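Local coordinates for protein sugar kinase, pfkB family (Thermotoga maritima, PDB 2AJR) that probably phosphorylates a phosphorylated sugar such as fructose 1-phosphate with ATP, as a member of the ribokinase-like PfkB family of carbohydrate kinases, at residues Ala210-Val215 with Glu228-Lys233; Arg186-Ile191 with Val201-Arg206. All blocks are in the same frame, centred on the assembly; numbering follows the deposited sequence.

Overall arrangement
Both contacts lie in the ribokinase-like core, on the same side of the chain's centre. Coming from the N terminus, the chain leaves strand 178-182, runs through helix 185-193 and returns to the large sheet as the short strand 200-201. Contact 2 (186-191 with 201-206) closes that return, pressing the helix on the strand and the loop after it. The same loop continues to 210-215, and helix 220-233 follows; contact 1 closes this second excursion on the C-terminal part of that helix. The two loops follow in series, neither nested nor crossed. With centres about 10 Å apart, they meet where Phe-212 packs on Leu-188, Leu-230 touches Pro-203, and Glu-189 accepts a probable hydrogen bond from the Leu-213 backbone.

Contact 1 (Ala210-Val215 with Glu228-Lys233); sequences ASFLGV and EKLAEK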
# COMPACT_ATOMS: atom_id res chain seq x y z
N ALA A 210 -22.09 -6.57 -16.87
CA ALA A 210 -23.51 -6.20 -16.99
C ALA A 210 -23.89 -5.75 -18.39
O ALA A 210 -23.05 -5.28 -19.14
CB ALA A 210 -23.83 -5.09 -16.00
N SER A 211 -25.16 -5.88 -18.75
CA SER A 211 -25.67 -5.26 -19.97
C SER A 211 -25.69 -3.74 -19.79
O SER A 211 -25.82 -3.23 -18.68
CB SER A 211 -27.07 -5.79 -20.34
OG SER A 211 -28.10 -5.18 -19.57
N PHE A 212 -25.56 -3.02 -20.89
CA PHE A 212 -25.46 -1.58 -20.84
C PHE A 212 -26.37 -0.98 -21.91
O PHE A 212 -26.24 -1.30 -23.08
CB PHE A 212 -23.99 -1.18 -21.03
CG PHE A 212 -23.73 0.30 -20.98
CD1 PHE A 212 -24.52 1.15 -20.22
CD2 PHE A 212 -22.66 0.84 -21.67
CE1 PHE A 212 -24.25 2.52 -20.19
CE2 PHE A 212 -22.39 2.21 -21.64
CZ PHE A 212 -23.18 3.04 -20.90
N LEU A 213 -27.31 -0.13 -21.48
CA LEU A 213 -28.33 0.44 -22.37
C LEU A 213 -29.03 -0.62 -23.24
O LEU A 213 -29.32 -0.39 -24.42
CB LEU A 213 -27.72 1.53 -23.25
CG LEU A 213 -27.07 2.73 -22.58
CD1 LEU A 213 -26.44 3.60 -23.65
CD2 LEU A 213 -28.07 3.52 -21.76
N GLY A 214 -29.29 -1.78 -22.65
CA GLY A 214 -29.96 -2.87 -23.35
C GLY A 214 -29.06 -3.75 -24.20
O GLY A 214 -29.56 -4.70 -24.82
N VAL A 215 -27.76 -3.46 -24.24
CA VAL A 215 -26.81 -4.19 -25.08
C VAL A 215 -25.94 -5.09 -24.21
O VAL A 215 -25.32 -4.63 -23.25
CB VAL A 215 -25.85 -3.24 -25.87
CG1 VAL A 215 -24.94 -4.04 -26.81
CG2 VAL A 215 -26.62 -2.20 -26.66
N GLU A 228 -23.53 3.69 -31.16
CA GLU A 228 -24.60 4.40 -31.88
C GLU A 228 -25.69 4.95 -30.96
O GLU A 228 -26.13 6.10 -31.15
CB GLU A 228 -25.23 3.50 -32.96
CG GLU A 228 -24.30 3.20 -34.13
CD GLU A 228 -24.95 2.34 -35.23
OE1 GLU A 228 -25.61 1.32 -34.92
OE2 GLU A 228 -24.78 2.68 -36.42
N LYS A 229 -26.11 4.16 -29.96
CA LYS A 229 -27.07 4.60 -28.93
C LYS A 229 -26.58 5.81 -28.14
O LYS A 229 -27.33 6.75 -27.87
CB LYS A 229 -27.36 3.48 -27.92
CG LYS A 229 -28.05 2.27 -28.50
CD LYS A 229 -28.98 1.62 -27.49
CE LYS A 229 -29.90 0.58 -28.14
NZ LYS A 229 -31.21 0.54 -27.43
N LEU A 230 -25.32 5.76 -27.74
CA LEU A 230 -24.70 6.88 -27.05
C LEU A 230 -24.60 8.08 -27.96
O LEU A 230 -24.71 9.20 -27.51
CB LEU A 230 -23.31 6.50 -26.55
CG LEU A 230 -23.25 5.40 -25.49
CD1 LEU A 230 -21.82 4.91 -25.34
CD2 LEU A 230 -23.82 5.89 -24.14
N ALA A 231 -24.38 7.85 -29.25
CA ALA A 231 -24.23 8.93 -30.23
C ALA A 231 -25.57 9.56 -30.62
O ALA A 231 -25.59 10.62 -31.27
CB ALA A 231 -23.53 8.40 -31.46
N GLU A 232 -26.68 8.92 -30.25
CA GLU A 232 -28.00 9.54 -30.40
C GLU A 232 -28.14 10.79 -29.51
O GLU A 232 -28.70 11.80 -29.92
CB GLU A 232 -29.11 8.55 -30.07
CG GLU A 232 -29.40 7.54 -31.19
CD GLU A 232 -30.20 6.32 -30.73
OE1 GLU A 232 -30.77 6.33 -29.61
OE2 GLU A 232 -30.26 5.32 -31.50
N LYS A 233 -27.62 10.71 -28.29
CA LYS A 233 -27.81 11.77 -27.31
C LYS A 233 -26.52 12.60 -27.09
O LYS A 233 -26.60 13.75 -26.67
CB LYS A 233 -28.32 11.14 -26.01
CG LYS A 233 -29.64 10.33 -26.17
CD LYS A 233 -29.85 9.33 -25.02
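Leu-213 sits in a tight turn of segment 210-215 and faces the helical segment 228-233, its CA 7.9 Å from that of Lys-229. The turn, in the loop between strand 200-201 and helix 220-233, folds back on that helix. It is type I', from Phe-212 to Val-215, and backbone hydrogen bonds run both ways between these two residues: Phe-212 N to Val-215 O and Val-215 N to Phe-212 O. Gly-214 has backbone angles (84°/0°) that glycine readily takes.

Leu-213 reaches the helix with one methyl: Leu-213 CD1 meets Leu-230 CD2 at 3.5 Å, the two side chains crossing at about a right angle. Leu-213 CD1 also lies over one face of the Phe-212 ring, 4.2 Å above its plane and offset toward the rim. The ring itself touches the helix obliquely, with Phe-212 CZ 4.4 Å from Leu-230 CD2. Leu-226 of the same helix also touches Phe-212 and Leu-213. The aliphatic part of Lys-229 runs past the turn, Lys-229 CD 3.7 Å from Leu-213 O, and its bent chain leaves NZ equally far from that oxygen, too long for a hydrogen bond.

Apolar contact therefore carries the join: Leu-230 and Phe-212 are buried, while the exposed Lys-229 mainly lays its chain alongside the turn carbonyl.

Contact 2 (Arg186-Ile191 with Val201-Arg206); sequences RLLERI and VKPDLR
A beta-alpha-beta crossover of the ribokinase-like fold brings Leu-188, on helix 185-193, down onto Val-201 and Pro-203, where strand 200-201 runs out into a loop. Leu-188 does all the touching from the helix side. Its CG is anti to the carbonyl carbon (chi1 -75°), and the branched end extends toward the strand. Leu-188 CD1 lies against the proline, 3.6 Å from Pro-203 CB and 3.9 Å from Pro-203 CG, the two side chains crossing at about a right angle. Leu-188 CD1 is also 3.8 Å from Val-201 CG2, and the second branch, Leu-188 CD2, meets that valine methyl at 4.1 Å, so Val-201 CG2 faces the fork of the leucine, touched by both its methyls. All three residues are buried.

Beyond the proline the loop folds on itself in an Asx turn: Arg-206 N donates to Asp-204 OD1 (3.2 Å, 151°), approaching from above the carboxylate plane. OD1 also sits over the guanidinium face of Arg-206, a charge pairing without a directed N-H.

Leu-188 further packs on Val-181 of strand 178-182, while Val-201 has backbone hydrogen bonds to Val-236 and Val-238 on the neighbouring strand 236-241 of the same sheet. Leu-230 of helix 220-233 also packs on Val-201.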
# COMPACT_ATOMS: atom_id res chain seq x y z
N ARG A 186 -22.69 1.52 -15.13
CA ARG A 186 -23.67 1.75 -14.08
C ARG A 186 -23.83 3.23 -13.83
O ARG A 186 -24.94 3.75 -13.82
CB ARG A 186 -23.22 1.05 -12.79
CG ARG A 186 -24.38 0.74 -11.86
CD ARG A 186 -24.21 -0.62 -11.16
NE ARG A 186 -25.08 -0.72 -9.99
CZ ARG A 186 -24.86 -0.12 -8.82
NH1 ARG A 186 -23.78 0.64 -8.62
NH2 ARG A 186 -25.73 -0.28 -7.82
N LEU A 187 -22.72 3.94 -13.69
CA LEU A 187 -22.80 5.39 -13.54
C LEU A 187 -23.32 6.08 -14.83
O LEU A 187 -24.09 7.03 -14.73
CB LEU A 187 -21.46 5.97 -13.06
CG LEU A 187 -20.89 5.35 -11.76
CD1 LEU A 187 -19.64 6.08 -11.27
CD2 LEU A 187 -21.92 5.30 -10.65
N LEU A 188 -22.92 5.60 -16.01
CA LEU A 188 -23.37 6.25 -17.26
C LEU A 188 -24.87 6.08 -17.51
O LEU A 188 -25.53 6.97 -18.03
CB LEU A 188 -22.61 5.71 -18.48
CG LEU A 188 -21.17 6.18 -18.67
CD1 LEU A 188 -20.59 5.59 -19.94
CD2 LEU A 188 -21.12 7.72 -18.69
N GLU A 189 -25.39 4.90 -17.17
CA GLU A 189 -26.83 4.63 -17.15
C GLU A 189 -27.59 5.76 -16.42
O GLU A 189 -28.64 6.25 -16.84
CB GLU A 189 -27.07 3.30 -16.42
CG GLU A 189 -28.07 2.37 -17.07
CD GLU A 189 -27.42 1.25 -17.85
OE1 GLU A 189 -26.58 0.52 -17.27
OE2 GLU A 189 -27.77 1.07 -19.04
N ARG A 190 -27.00 6.19 -15.32
CA ARG A 190 -27.60 7.18 -14.44
C ARG A 190 -27.57 8.56 -15.11
O ARG A 190 -28.53 9.33 -15.02
CB ARG A 190 -26.82 7.14 -13.14
CG ARG A 190 -27.58 7.13 -11.87
CD ARG A 190 -28.91 6.38 -11.85
NE ARG A 190 -29.82 7.24 -11.08
CZ ARG A 190 -29.78 7.39 -9.76
NH1 ARG A 190 -28.93 6.69 -9.01
NH2 ARG A 190 -30.63 8.23 -9.17
N ILE A 191 -26.48 8.83 -15.84
CA ILE A 191 -26.35 10.04 -16.66
C ILE A 191 -27.31 10.06 -17.85
O ILE A 191 -27.95 11.07 -18.12
CB ILE A 191 -24.90 10.20 -17.20
CG1 ILE A 191 -23.95 10.58 -16.05
CG2 ILE A 191 -24.83 11.21 -18.35
CD1 ILE A 191 -22.46 10.43 -16.40
N VAL A 201 -18.55 11.04 -24.79
CA VAL A 201 -18.61 9.96 -23.82
C VAL A 201 -17.60 8.88 -24.20
O VAL A 201 -17.44 8.53 -25.37
CB VAL A 201 -20.05 9.36 -23.69
CG1 VAL A 201 -20.55 8.72 -25.02
CG2 VAL A 201 -20.09 8.35 -22.56
N LYS A 202 -16.87 8.39 -23.20
CA LYS A 202 -15.95 7.28 -23.39
C LYS A 202 -16.17 6.31 -22.24
O LYS A 202 -15.63 6.49 -21.16
CB LYS A 202 -14.49 7.78 -23.46
CG LYS A 202 -13.47 6.67 -23.46
CD LYS A 202 -12.24 7.02 -24.25
CE LYS A 202 -11.10 6.06 -23.91
NZ LYS A 202 -11.43 4.68 -24.31
N PRO A 203 -17.02 5.32 -22.44
CA PRO A 203 -17.33 4.45 -21.33
C PRO A 203 -16.12 3.64 -20.89
O PRO A 203 -15.30 3.25 -21.73
CB PRO A 203 -18.41 3.52 -21.88
CG PRO A 203 -18.85 4.13 -23.13
CD PRO A 203 -17.74 4.92 -23.66
N ASP A 204 -16.03 3.41 -19.59
CA ASP A 204 -15.01 2.58 -19.01
C ASP A 204 -15.57 1.18 -18.90
O ASP A 204 -16.42 0.92 -18.06
CB ASP A 204 -14.64 3.10 -17.63
CG ASP A 204 -13.60 2.24 -16.94
OD1 ASP A 204 -13.01 1.33 -17.59
OD2 ASP A 204 -13.38 2.49 -15.74
N LEU A 205 -15.09 0.28 -19.73
CA LEU A 205 -15.65 -1.04 -19.80
C LEU A 205 -14.82 -2.07 -19.08
O LEU A 205 -15.23 -3.23 -19.02
CB LEU A 205 -15.83 -1.44 -21.25
CG LEU A 205 -16.83 -0.57 -22.02
CD1 LEU A 205 -16.78 -0.94 -23.50
CD2 LEU A 205 -18.25 -0.72 -21.45
N ARG A 206 -13.70 -1.65 -18.48
CA ARG A 206 -12.84 -2.57 -17.73
C ARG A 206 -13.59 -3.36 -16.68
O ARG A 206 -14.20 -2.79 -15.76
CB ARG A 206 -11.68 -1.81 -17.05
CG ARG A 206 -10.33 -2.03 -17.72
CD ARG A 206 -9.30 -0.93 -17.37
NE ARG A 206 -9.52 0.30 -18.15
CZ ARG A 206 -9.87 1.50 -17.67
NH1 ARG A 206 -10.05 1.70 -16.35
NH2 ARG A 206 -10.04 2.52 -18.52